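Local structure of triosephosphate isomerase (Toxoplasma gondii, 5UPR) at residues Q26-M31 / A248-D253; G20-T25 / S50-Q55; M31-P36 / D58-P63; G224-S229 / D241-G246. The protein probably catalyses the interconversion of D-glyceraldehyde 3-phosphate and dihydroxyacetone phosphate in glycolysis and gluconeogenesis, working as a homodimer. All blocks are in the same frame, centred on the assembly; numbering follows the deposited sequence.

In the fold
All four contacts belong to one TIM barrel. Contacts 1, 2 and 3 share helix 22-34, with centres about 10 to 14 Å apart: contact 2 takes its first turn, contact 1 its middle, contact 3 its last. Contacts 2 and 3 join it to the neighbouring helix 53-59, whereas contact 1 ties it to the loop after strand 242-245. Contact 4 lies about 15 Å from contact 1, centre to centre, and Asp253 OD2 of contact 1 reaches Gly228 N of contact 4. In sequence, contacts 3 and 4 are nested within the loop that contact 1 closes, which brings helix 22-34, early in the chain, against the loop after the last strand. Contact 2 borders the second subunit; contact 4 holds a sulfate.

Contact 1 of 4, residues Q26-M31 / A248-D253; sequences QELVDM and ASLTGD
Leu28 and Met31, one turn apart on helix 22-34 of the TIM barrel, lean on the loop 248-253 that follows the last strand, so that the beginning and end of the barrel sequence meet here. The side chains of Leu28 and Leu250 cross obliquely, and their closest carbons, CD1 of Leu28 and CD2 of Leu250, are 4.2 Å apart. The other branch of Leu28 does more: its CD2 lies against the backbone, 3.6 Å from Leu250 O. Leucine suits this buried place because its two methyls can serve a side chain and a peptide at once, while Trp16 touches both leucines. Met31 is a selenomethionine, selenium replacing methionine's sulfur. CG is anti to the backbone N (chi1 -178°) and SE is anti as well (chi2 -165°), which carries the selenium out to the turn; the bend at chi3 only turns CE. Methionine's long unbranched chain suits this reach, and Val255 of helix 253-260 packs on it. No hydrogen bond joins the two segments. Within the loop, Thr251 OG1 accepts from Asp253 N at 3.1 Å, capping the turn into the next helix. Gly252, bare of side chain, brings its CA within 3.7 Å of Met31 SE, and Thr251 O stands 3.5 Å from that same SE atom.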
# COMPACT_ATOMS: atom_id res chain seq x y z
N GLN A 26 11.92 -16.11 2.21
CA GLN A 26 12.84 -17.10 1.62
C GLN A 26 12.34 -18.50 1.99
O GLN A 26 12.28 -19.39 1.14
CB GLN A 26 14.29 -16.89 2.10
CG GLN A 26 15.29 -17.72 1.30
CD GLN A 26 16.74 -17.49 1.74
OE1 GLN A 26 17.06 -17.44 2.94
NE2 GLN A 26 17.63 -17.38 0.78
N GLU A 27 12.00 -18.69 3.24
CA GLU A 27 11.43 -19.96 3.69
C GLU A 27 10.16 -20.38 2.94
O GLU A 27 10.03 -21.53 2.54
CB GLU A 27 11.12 -19.90 5.21
CG GLU A 27 10.51 -21.19 5.79
CD GLU A 27 9.58 -20.93 6.97
OE1 GLU A 27 10.08 -20.25 7.90
OE2 GLU A 27 8.38 -21.33 6.93
N LEU A 28 9.22 -19.44 2.77
CA LEU A 28 7.99 -19.74 2.03
C LEU A 28 8.29 -20.07 0.57
O LEU A 28 7.66 -20.95 -0.00
CB LEU A 28 6.97 -18.61 2.15
CG LEU A 28 6.37 -18.56 3.56
CD1 LEU A 28 5.64 -17.24 3.90
CD2 LEU A 28 5.42 -19.70 3.75
N VAL A 29 9.19 -19.32 -0.05
CA VAL A 29 9.55 -19.58 -1.44
C VAL A 29 10.21 -20.97 -1.56
O VAL A 29 9.87 -21.75 -2.46
CB VAL A 29 10.50 -18.48 -1.98
CG1 VAL A 29 11.17 -18.93 -3.30
CG2 VAL A 29 9.79 -17.16 -2.20
N ASP A 30 11.12 -21.29 -0.63
CA ASP A 30 11.77 -22.62 -0.61
C ASP A 30 10.72 -23.75 -0.43
O ASP A 30 10.80 -24.79 -1.07
CB ASP A 30 12.78 -22.74 0.51
CG ASP A 30 14.05 -21.83 0.30
OD1 ASP A 30 14.23 -21.23 -0.79
OD2 ASP A 30 14.84 -21.67 1.25
N MSE A 31 9.73 -23.54 0.42
CA MSE A 31 8.64 -24.52 0.58
C MSE A 31 7.91 -24.70 -0.73
O MSE A 31 7.60 -25.83 -1.09
CB MSE A 31 7.62 -24.04 1.61
CG MSE A 31 6.48 -25.01 1.88
SE MSE A 31 5.11 -23.98 2.82
CE MSE A 31 4.49 -23.07 1.23
N ALA A 248 -3.23 -19.98 7.04
CA ALA A 248 -2.56 -21.19 6.59
C ALA A 248 -1.61 -20.98 5.41
O ALA A 248 -0.78 -21.87 5.13
CB ALA A 248 -3.56 -22.28 6.31
N SER A 249 -1.64 -19.82 4.77
CA SER A 249 -0.71 -19.55 3.66
C SER A 249 0.75 -19.31 4.13
O SER A 249 1.70 -19.39 3.30
CB SER A 249 -1.18 -18.39 2.77
OG SER A 249 -1.07 -17.17 3.43
N LEU A 250 0.92 -19.11 5.44
CA LEU A 250 2.24 -18.88 6.05
C LEU A 250 2.95 -20.14 6.50
O LEU A 250 4.06 -20.06 7.04
CB LEU A 250 2.09 -17.93 7.26
CG LEU A 250 1.42 -16.58 6.91
CD1 LEU A 250 1.15 -15.74 8.14
CD2 LEU A 250 2.27 -15.80 5.89
N THR A 251 2.31 -21.30 6.33
CA THR A 251 2.88 -22.59 6.82
C THR A 251 2.81 -23.66 5.74
O THR A 251 2.20 -23.46 4.70
CB THR A 251 2.09 -23.12 8.04
OG1 THR A 251 0.80 -23.63 7.63
CG2 THR A 251 1.86 -21.98 9.06
N GLY A 252 3.34 -24.81 6.08
CA GLY A 252 3.27 -26.05 5.29
C GLY A 252 1.85 -26.51 4.99
O GLY A 252 1.65 -27.23 4.03
N ASP A 253 0.87 -26.09 5.78
CA ASP A 253 -0.53 -26.43 5.57
C ASP A 253 -1.01 -25.94 4.21
O ASP A 253 -1.91 -26.52 3.62
CB ASP A 253 -1.40 -25.90 6.73
CG ASP A 253 -2.83 -26.53 6.75
OD1 ASP A 253 -2.91 -27.76 6.61
OD2 ASP A 253 -3.84 -25.87 6.94

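Contact 2 of 4, residues G20-T25 / S50-Q55; sequences GTTAKT and SLFISQ
Thr25 and Phe52 mark the closest backbone approach, CA to CA 7.1 Å, where the first turn of helix 22-34 faces the start of helix 53-59. The Phe52 ring lies between them. Thr21 O lies over one face of it, Thr22 OG1 sits in plane at its edge, and Thr25 OG1 approaches obliquely to 3.4 Å from Phe52 CG. That hydroxyl is held by its own helix, donating to Thr21 O at 2.8 Å from above the carbonyl plane, while Thr25 N reaches the same oxygen from the opposite face. Thr21 also caps the helix, its OG1 accepting from Lys24 N. Glycine suits position 20, whose backbone angles would jam a side chain against the preceding carbonyl. Gln55 stretches out with CG anti to its backbone N (chi1 176°) and meets Thr25 tip to tip. Its NE2 gives Thr22 O a nearly straight bond of 3.0 Å, N-H...O angle 173°, with the acceptor in the amide plane. Thr22 OG1 bonds Lys93 NZ of the second subunit, which also packs on Phe52. This is the neighbour-helix packing of a TIM barrel, here placed at the dimer interface of triosephosphate isomerase.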
# COMPACT_ATOMS: atom_id res chain seq x y z
N GLY A 20 5.57 -10.99 7.20
CA GLY A 20 6.70 -11.18 6.29
C GLY A 20 7.97 -10.51 6.80
O GLY A 20 7.93 -9.39 7.30
N THR A 21 9.07 -11.23 6.63
CA THR A 21 10.42 -10.71 6.70
C THR A 21 11.23 -11.31 5.54
O THR A 21 10.75 -12.22 4.83
CB THR A 21 11.14 -11.12 8.01
OG1 THR A 21 11.33 -12.51 7.99
CG2 THR A 21 10.33 -10.78 9.26
N THR A 22 12.45 -10.83 5.37
CA THR A 22 13.29 -11.34 4.28
C THR A 22 13.49 -12.87 4.44
O THR A 22 13.29 -13.63 3.48
CB THR A 22 14.65 -10.62 4.24
OG1 THR A 22 14.42 -9.23 4.03
CG2 THR A 22 15.47 -11.12 3.05
N ALA A 23 13.76 -13.32 5.66
CA ALA A 23 14.00 -14.74 5.90
C ALA A 23 12.75 -15.59 5.79
O ALA A 23 12.78 -16.67 5.27
CB ALA A 23 14.72 -14.96 7.26
N LYS A 24 11.63 -15.09 6.30
CA LYS A 24 10.35 -15.86 6.22
C LYS A 24 9.87 -15.94 4.76
O LYS A 24 9.32 -16.94 4.35
CB LYS A 24 9.29 -15.27 7.12
CG LYS A 24 9.68 -15.42 8.61
CD LYS A 24 8.83 -14.50 9.48
CE LYS A 24 8.63 -15.06 10.90
NZ LYS A 24 7.28 -14.62 11.37
N THR A 25 10.12 -14.88 3.98
CA THR A 25 9.83 -14.91 2.57
C THR A 25 10.65 -16.02 1.87
O THR A 25 10.12 -16.75 1.04
CB THR A 25 10.08 -13.53 1.93
OG1 THR A 25 9.21 -12.57 2.52
CG2 THR A 25 9.87 -13.57 0.44
N SER A 50 3.94 -5.95 -0.20
CA SER A 50 4.53 -5.37 -1.40
C SER A 50 6.06 -5.27 -1.33
O SER A 50 6.75 -5.35 -2.35
CB SER A 50 3.90 -4.05 -1.77
OG SER A 50 4.09 -3.08 -0.77
N LEU A 51 6.59 -5.08 -0.13
CA LEU A 51 8.04 -4.98 0.11
C LEU A 51 8.86 -6.19 -0.36
O LEU A 51 10.02 -6.02 -0.74
CB LEU A 51 8.33 -4.78 1.60
CG LEU A 51 7.93 -3.51 2.29
CD1 LEU A 51 8.33 -3.54 3.76
CD2 LEU A 51 8.62 -2.24 1.64
N PHE A 52 8.24 -7.38 -0.35
CA PHE A 52 8.85 -8.67 -0.61
C PHE A 52 8.50 -9.29 -1.99
O PHE A 52 9.00 -10.36 -2.33
CB PHE A 52 8.46 -9.68 0.52
CG PHE A 52 8.86 -9.21 1.89
CD1 PHE A 52 10.19 -9.17 2.24
CD2 PHE A 52 7.92 -8.66 2.77
CE1 PHE A 52 10.59 -8.66 3.48
CE2 PHE A 52 8.30 -8.16 3.99
CZ PHE A 52 9.64 -8.13 4.36
N ILE A 53 7.64 -8.64 -2.77
CA ILE A 53 7.24 -9.23 -4.07
C ILE A 53 8.42 -9.46 -4.99
O ILE A 53 8.49 -10.53 -5.58
CB ILE A 53 6.15 -8.40 -4.77
CG1 ILE A 53 4.83 -8.53 -3.97
CG2 ILE A 53 5.96 -8.93 -6.17
CD1 ILE A 53 3.71 -7.60 -4.40
N SER A 54 9.34 -8.49 -5.10
CA SER A 54 10.46 -8.69 -6.04
C SER A 54 11.38 -9.85 -5.67
O SER A 54 11.87 -10.56 -6.55
CB SER A 54 11.29 -7.42 -6.27
OG SER A 54 12.08 -7.15 -5.14
N GLN A 55 11.56 -10.07 -4.38
CA GLN A 55 12.35 -11.19 -3.87
C GLN A 55 11.68 -12.54 -4.24
O GLN A 55 12.35 -13.50 -4.66
CB GLN A 55 12.47 -11.09 -2.33
CG GLN A 55 13.19 -12.25 -1.65
CD GLN A 55 13.15 -12.20 -0.12
OE1 GLN A 55 12.86 -11.18 0.47
NE2 GLN A 55 13.41 -13.31 0.50

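Contact 3 of 4, residues M31-P36 / D58-P63; sequences MLNSAP and DSLRQP
Asn33, near the end of helix 22-34, grips the chain where it leaves helix 53-59, and each of residues 59-62 touches it or Leu32. Ser59 comes first: its carbonyl O accepts from Asn33 ND2 at 3.0 Å, lying close to the amide plane, while its own hydroxyl is bonded to Gln55 O in the helix behind. Leu60, where the backbone leaves helical angles, turns its CD1 toward Leu32 CB at 4.1 Å; Val65 and Val67 of strand 65-69 also pack on it, so an apolar side chain suits the spot. At Arg61 the backbone N donates to Asn33 OD1 at 2.8 Å, the donor tilted 28° from the carbonyl plane. Asn33 thus uses both ends of one amide, an acceptor and a donor, on two backbone groups two residues apart, something asparagine is well made for. The Arg61 side chain bends at chi2 and chi3 and crosses that of Asn33 at about a right angle, with the amide and guanidinium planes 67° apart. A water at the guanidinium edge accepts from Arg61 NH1 and donates to Ser34 OG. The Gln62 chain bends at chi2, which places CD; Gln62 NE2 lies 2.9 Å from Leu32 O. Two neighbouring outer helices of a TIM barrel are joined here at their C-terminal ends, just before the chain turns into strand 65-69.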
# COMPACT_ATOMS: atom_id res chain seq x y z
N MSE A 31 9.73 -23.54 0.42
CA MSE A 31 8.64 -24.52 0.58
C MSE A 31 7.91 -24.70 -0.73
O MSE A 31 7.60 -25.83 -1.09
CB MSE A 31 7.62 -24.04 1.61
CG MSE A 31 6.48 -25.01 1.88
SE MSE A 31 5.11 -23.98 2.82
CE MSE A 31 4.49 -23.07 1.23
N LEU A 32 7.62 -23.62 -1.44
CA LEU A 32 6.84 -23.73 -2.69
C LEU A 32 7.68 -24.41 -3.79
O LEU A 32 7.14 -25.26 -4.54
CB LEU A 32 6.36 -22.35 -3.14
CG LEU A 32 5.30 -21.68 -2.24
CD1 LEU A 32 5.25 -20.20 -2.53
CD2 LEU A 32 3.90 -22.32 -2.37
N ASN A 33 8.98 -24.07 -3.84
CA ASN A 33 9.90 -24.67 -4.82
C ASN A 33 10.16 -26.17 -4.59
O ASN A 33 10.33 -26.90 -5.55
CB ASN A 33 11.27 -23.95 -4.83
CG ASN A 33 11.21 -22.58 -5.51
OD1 ASN A 33 10.33 -22.29 -6.31
ND2 ASN A 33 12.17 -21.75 -5.21
N SER A 34 10.20 -26.63 -3.35
CA SER A 34 10.47 -28.03 -3.05
C SER A 34 9.19 -28.85 -2.80
O SER A 34 9.30 -30.01 -2.50
CB SER A 34 11.31 -28.17 -1.78
OG SER A 34 12.31 -27.24 -1.56
N ALA A 35 8.00 -28.26 -2.90
CA ALA A 35 6.78 -28.98 -2.47
C ALA A 35 6.67 -30.23 -3.29
O ALA A 35 6.75 -30.16 -4.52
CB ALA A 35 5.53 -28.13 -2.67
N PRO A 36 6.52 -31.39 -2.65
CA PRO A 36 6.53 -32.62 -3.43
C PRO A 36 5.13 -33.05 -3.85
O PRO A 36 4.75 -34.19 -3.76
CB PRO A 36 7.19 -33.62 -2.46
CG PRO A 36 6.71 -33.15 -1.12
CD PRO A 36 6.40 -31.67 -1.22
N ASP A 58 12.16 -13.09 -7.93
CA ASP A 58 13.52 -13.51 -8.26
C ASP A 58 13.88 -14.94 -7.93
O ASP A 58 14.76 -15.50 -8.61
CB ASP A 58 14.55 -12.64 -7.53
CG ASP A 58 14.55 -11.19 -8.02
OD1 ASP A 58 13.72 -10.81 -8.92
OD2 ASP A 58 15.34 -10.42 -7.46
N SER A 59 13.30 -15.52 -6.88
CA SER A 59 13.68 -16.85 -6.41
C SER A 59 12.65 -17.96 -6.66
O SER A 59 12.98 -19.14 -6.54
CB SER A 59 14.07 -16.81 -4.92
OG SER A 59 13.03 -16.22 -4.17
N LEU A 60 11.44 -17.61 -7.05
CA LEU A 60 10.42 -18.63 -7.28
C LEU A 60 10.72 -19.32 -8.60
O LEU A 60 11.02 -18.66 -9.57
CB LEU A 60 9.04 -18.00 -7.21
CG LEU A 60 7.73 -18.73 -7.04
CD1 LEU A 60 7.67 -19.54 -5.77
CD2 LEU A 60 6.65 -17.67 -7.03
N ARG A 61 10.70 -20.65 -8.59
CA ARG A 61 11.18 -21.55 -9.69
C ARG A 61 10.08 -22.58 -10.04
O ARG A 61 10.38 -23.70 -10.45
CB ARG A 61 12.40 -22.44 -9.27
CG ARG A 61 13.75 -21.75 -9.11
CD ARG A 61 14.42 -22.24 -7.84
NE ARG A 61 14.73 -23.68 -7.88
CZ ARG A 61 14.81 -24.49 -6.81
NH1 ARG A 61 14.57 -24.04 -5.57
NH2 ARG A 61 15.09 -25.79 -6.95
N GLN A 62 8.83 -22.20 -9.84
CA GLN A 62 7.66 -22.98 -10.20
C GLN A 62 6.95 -21.99 -11.11
O GLN A 62 6.54 -20.96 -10.60
CB GLN A 62 6.87 -23.28 -8.94
CG GLN A 62 7.54 -24.36 -8.15
CD GLN A 62 6.78 -25.66 -8.14
OE1 GLN A 62 5.87 -25.88 -8.91
NE2 GLN A 62 7.13 -26.50 -7.17
N PRO A 63 6.90 -22.24 -12.45
CA PRO A 63 6.08 -21.36 -13.32
C PRO A 63 4.61 -21.35 -12.91
O PRO A 63 3.93 -20.31 -13.00
CB PRO A 63 6.24 -21.96 -14.72
CG PRO A 63 7.30 -23.05 -14.64
CD PRO A 63 7.82 -23.10 -13.22
O HOH W 1 13.97 -25.14 -3.12

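Contact 4 of 4, residues G224-S229 / D241-G246; sequences GSVKGS and DGFLVG. With SO4 (sulfate ion), chain E.
The Phe243 ring meets Val226 obliquely, their side chains crossing at about a right angle, with Val226 CG1 3.9 Å from Phe243 CD1. Ala231, Leu234, Phe235 and Ile257 also pack on Phe243, apolar neighbours that suit a phenylalanine. In the TIM barrel, this contact packs the loop after strand 220-222 on the last strand, 242-245. Val226 has CG1 anti to its backbone N (chi1 177°); that methyl touches Phe243 and also comes to 4.4 Å from Val245 CG2, while Val226 CG2 lies 4.0 Å from Phe243 CD1. Beside this apolar packing the backbone binds an anion, a sulfate probably from the crystallisation liquor. Ser225 N donates to its O4 at 3.1 Å, and Gly185 N and Gly247 N also bond the ion, in what is probably the site for the substrate's phosphate, as in other triosephosphate isomerases. Glycine at 246 lets the backbone come close to the anion, Gly246 N lying 3.3 Å from sulfate O3, consistent with a phosphate-binding role. Gly224 takes backbone angles that would press a side chain against the preceding carbonyl. Ser225 OG is hydrogen-bonded to Ala183 O. No direct hydrogen bond links the two segments; instead one water accepts from Gly224 N and Val226 N and donates to Leu244 O at 3.1 Å and to sulfate O3 at 2.8 Å.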
# COMPACT_ATOMS: atom_id res chain seq x y z
N GLY A 224 -11.94 -18.14 4.47
CA GLY A 224 -12.46 -17.95 5.80
C GLY A 224 -12.21 -19.23 6.61
O GLY A 224 -12.99 -20.17 6.58
N SER A 225 -11.07 -19.23 7.32
CA SER A 225 -10.69 -20.33 8.15
C SER A 225 -10.51 -21.64 7.35
O SER A 225 -10.91 -22.73 7.81
CB SER A 225 -11.68 -20.51 9.31
OG SER A 225 -11.63 -19.39 10.18
N VAL A 226 -9.85 -21.54 6.20
CA VAL A 226 -9.55 -22.73 5.40
C VAL A 226 -8.31 -23.39 5.97
O VAL A 226 -7.34 -22.70 6.33
CB VAL A 226 -9.29 -22.38 3.90
CG1 VAL A 226 -8.92 -23.62 3.09
CG2 VAL A 226 -10.53 -21.74 3.29
N LYS A 227 -8.38 -24.72 6.10
CA LYS A 227 -7.26 -25.53 6.59
C LYS A 227 -7.12 -26.78 5.73
O LYS A 227 -8.09 -27.22 5.09
CB LYS A 227 -7.50 -25.93 8.06
CG LYS A 227 -7.67 -24.76 9.02
CD LYS A 227 -7.75 -25.15 10.51
CE LYS A 227 -9.10 -25.79 10.88
NZ LYS A 227 -9.20 -26.14 12.34
N GLY A 228 -5.93 -27.37 5.77
CA GLY A 228 -5.70 -28.69 5.11
C GLY A 228 -6.76 -29.71 5.52
O GLY A 228 -7.24 -30.44 4.70
N SER A 229 -7.15 -29.69 6.78
CA SER A 229 -8.06 -30.67 7.37
C SER A 229 -9.55 -30.45 7.01
O SER A 229 -10.35 -31.36 7.18
CB SER A 229 -7.87 -30.66 8.90
OG SER A 229 -8.31 -29.42 9.45
N ASP A 241 -14.50 -23.68 -6.57
CA ASP A 241 -13.41 -23.89 -7.55
C ASP A 241 -12.01 -23.83 -6.91
O ASP A 241 -11.00 -23.91 -7.59
CB ASP A 241 -13.50 -22.86 -8.66
CG ASP A 241 -14.82 -22.94 -9.41
OD1 ASP A 241 -15.28 -24.03 -9.66
OD2 ASP A 241 -15.44 -21.91 -9.72
N GLY A 242 -11.98 -23.65 -5.60
CA GLY A 242 -10.72 -23.57 -4.85
C GLY A 242 -10.84 -22.68 -3.65
O GLY A 242 -11.91 -22.51 -3.10
N PHE A 243 -9.73 -22.10 -3.24
CA PHE A 243 -9.64 -21.43 -1.95
C PHE A 243 -8.84 -20.13 -1.96
O PHE A 243 -7.86 -20.03 -2.69
CB PHE A 243 -9.03 -22.40 -0.96
CG PHE A 243 -9.82 -23.66 -0.82
CD1 PHE A 243 -11.06 -23.64 -0.19
CD2 PHE A 243 -9.36 -24.84 -1.36
CE1 PHE A 243 -11.86 -24.75 -0.12
CE2 PHE A 243 -10.15 -26.01 -1.27
CZ PHE A 243 -11.38 -25.96 -0.60
N LEU A 244 -9.25 -19.17 -1.13
CA LEU A 244 -8.37 -18.05 -0.74
C LEU A 244 -7.98 -18.29 0.70
O LEU A 244 -8.82 -18.36 1.55
CB LEU A 244 -9.07 -16.68 -0.93
CG LEU A 244 -8.20 -15.45 -0.68
CD1 LEU A 244 -6.92 -15.50 -1.49
CD2 LEU A 244 -8.99 -14.13 -0.88
N VAL A 245 -6.69 -18.48 0.93
CA VAL A 245 -6.14 -18.97 2.18
C VAL A 245 -5.45 -17.82 2.88
O VAL A 245 -4.65 -17.14 2.28
CB VAL A 245 -5.12 -20.09 1.95
CG1 VAL A 245 -4.59 -20.67 3.27
CG2 VAL A 245 -5.74 -21.21 1.16
N GLY A 246 -5.81 -17.59 4.14
CA GLY A 246 -5.21 -16.56 4.95
C GLY A 246 -4.06 -17.12 5.80
O GLY A 246 -3.00 -17.36 5.28
S SO4 E . -8.05 -17.39 7.94
O1 SO4 E . -6.90 -16.59 8.30
O2 SO4 E . -7.88 -18.83 8.13
O3 SO4 E . -8.16 -17.17 6.49
O4 SO4 E . -9.37 -16.93 8.44
O HOH W 2 -9.10 -18.99 4.60